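C381 turret protein (Sulfolobus turreted icosahedral virus, PDB 4IND) forms part of the turret of an archaeal virus, assembling as five copies, each a chain of three jelly-roll domains. Local coordinates at the interface of chains A and B. Sequence-based numbering; all coordinates share one arbitrary frame. Chains: chain A/B, C381 turret protein.

The interface of chains A and B. Residues chain A 47, 49-50; chain B 10, 70, 72, 129-130.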
loop_
_atom_site.group_PDB
_atom_site.type_symbol
_atom_site.label_atom_id
_atom_site.label_comp_id
_atom_site.label_asym_id
_atom_site.label_seq_id
_atom_site.Cartn_x
_atom_site.Cartn_y
_atom_site.Cartn_z
ATOM N N TYR A 47 23.280 -13.385 -34.679
ATOM C CA TYR A 47 22.168 -12.604 -35.226
ATOM C C TYR A 47 22.425 -11.118 -35.064
ATOM O O TYR A 47 23.270 -10.715 -34.275
ATOM C CB TYR A 47 20.818 -13.009 -34.600
ATOM C CG TYR A 47 20.691 -12.837 -33.087
ATOM C CD1 TYR A 47 20.108 -11.698 -32.538
ATOM C CD2 TYR A 47 21.110 -13.828 -32.217
ATOM C CE1 TYR A 47 19.959 -11.553 -31.155
ATOM C CE2 TYR A 47 20.984 -13.683 -30.834
ATOM C CZ TYR A 47 20.409 -12.548 -30.313
ATOM O OH TYR A 47 20.285 -12.419 -28.941
ATOM N N LEU A 49 21.918 -7.111 -34.263
ATOM C CA LEU A 49 21.350 -6.136 -33.329
ATOM C C LEU A 49 21.910 -4.775 -33.714
ATOM O O LEU A 49 23.111 -4.516 -33.557
ATOM C CB LEU A 49 21.722 -6.469 -31.879
ATOM C CG LEU A 49 21.123 -7.741 -31.282
ATOM C CD1 LEU A 49 21.602 -7.969 -29.846
ATOM C CD2 LEU A 49 19.593 -7.716 -31.354
ATOM N N TYR A 50 21.046 -3.910 -34.240
ATOM C CA TYR A 50 21.474 -2.592 -34.712
ATOM C C TYR A 50 22.717 -2.675 -35.615
ATOM O O TYR A 50 23.650 -1.886 -35.482
ATOM C CB TYR A 50 21.722 -1.654 -33.521
ATOM C CG TYR A 50 20.496 -1.408 -32.649
ATOM C CD1 TYR A 50 19.495 -0.520 -33.039
ATOM C CD2 TYR A 50 20.353 -2.053 -31.439
ATOM C CE1 TYR A 50 18.382 -0.292 -32.242
ATOM C CE2 TYR A 50 19.246 -1.836 -30.637
ATOM C CZ TYR A 50 18.264 -0.956 -31.034
ATOM O OH TYR A 50 17.160 -0.765 -30.192
ATOM N N PHE B 10 30.220 -9.407 -31.771
ATOM C CA PHE B 10 30.633 -9.420 -30.379
ATOM C C PHE B 10 30.173 -10.694 -29.705
ATOM O O PHE B 10 29.086 -11.194 -30.005
ATOM C CB PHE B 10 30.123 -8.173 -29.623
ATOM C CG PHE B 10 28.622 -8.080 -29.496
ATOM C CD1 PHE B 10 27.997 -8.289 -28.264
ATOM C CD2 PHE B 10 27.833 -7.739 -30.587
ATOM C CE1 PHE B 10 26.619 -8.182 -28.137
ATOM C CE2 PHE B 10 26.447 -7.625 -30.467
ATOM C CZ PHE B 10 25.838 -7.839 -29.244
ATOM N N ILE B 70 24.889 -2.899 -25.979
ATOM C CA ILE B 70 23.656 -3.416 -26.552
ATOM C C ILE B 70 23.158 -4.510 -25.620
ATOM O O ILE B 70 23.907 -5.439 -25.318
ATOM C CB ILE B 70 23.910 -4.034 -27.946
ATOM C CG1 ILE B 70 24.551 -3.012 -28.902
ATOM C CG2 ILE B 70 22.619 -4.604 -28.515
ATOM C CD1 ILE B 70 24.684 -3.503 -30.359
ATOM N N ASP B 72 19.975 -7.137 -25.279
ATOM C CA ASP B 72 18.695 -7.750 -25.639
ATOM C C ASP B 72 18.277 -8.864 -24.669
ATOM O O ASP B 72 17.246 -9.525 -24.855
ATOM C CB ASP B 72 18.691 -8.240 -27.092
ATOM C CG ASP B 72 19.364 -9.585 -27.272
ATOM O OD1 ASP B 72 18.963 -10.337 -28.201
ATOM O OD2 ASP B 72 20.307 -9.875 -26.502
ATOM N N ILE B 129 15.333 -3.523 -27.016
ATOM C CA ILE B 129 16.773 -3.760 -26.934
ATOM C C ILE B 129 17.507 -2.465 -26.645
ATOM O O ILE B 129 17.390 -1.507 -27.406
ATOM C CB ILE B 129 17.305 -4.303 -28.264
ATOM C CG1 ILE B 129 16.587 -5.603 -28.626
ATOM C CG2 ILE B 129 18.832 -4.443 -28.209
ATOM C CD1 ILE B 129 16.675 -5.967 -30.089
ATOM N N TYR B 130 18.279 -2.434 -25.563
ATOM C CA TYR B 130 18.976 -1.214 -25.183
ATOM C C TYR B 130 20.173 -0.993 -26.099
ATOM O O TYR B 130 20.861 -1.934 -26.490
ATOM C CB TYR B 130 19.414 -1.238 -23.712
ATOM C CG TYR B 130 20.170 0.028 -23.341
ATOM C CD1 TYR B 130 19.499 1.227 -23.148
ATOM C CD2 TYR B 130 21.552 0.025 -23.224
ATOM C CE1 TYR B 130 20.185 2.400 -22.830
ATOM C CE2 TYR B 130 22.256 1.179 -22.900
ATOM C CZ TYR B 130 21.560 2.363 -22.708
ATOM O OH TYR B 130 22.255 3.517 -22.394
#
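A:Leu49, the last residue of strand 41-49, packs its two methyls among B:Ile70, B:Asp72 and B:Ile129 and hides 60 Å², more than any other residue of this patch. The methyls divide the work. CD1 lies 3.8 Å from CG2 of B:Ile70 and also rests on the carboxylate carbon of B:Asp72, whose side chain runs at about a right angle to that of the leucine. CD2 turns to the other side and meets the delta-methyl CD1 of B:Ile129 at 3.6 Å. With CG anti to the carbonyl carbon (chi1 -67°), beside the backbone N, the leucine directs its fork across to chain B. Packing is looser toward B:Phe10, where ring atom CZ stays 4.3 Å from CD1 of A:Leu49 and the phenylalanine hides a mere 5 Å². Two tyrosine hydroxyls flank this apolar centre and add polar bonds between the chains. A:Tyr47 meets B:Asp72 tip to tip, and its OH donates to the syn lone pair of OD1 at 2.6 Å; this oxygen lies in the ring plane, although ring and carboxylate are turned 42° apart. The side chain of A:Tyr50, just past the strand, runs past that of B:Ile129 in the opposite sense, packing CE2 against methyl CG2 at 3.6 Å. Its phenol OH donates to the backbone O of B:Ile129 at 2.9 Å, with a C=O...OH angle of 144° and the donor tilted off the carbonyl plane.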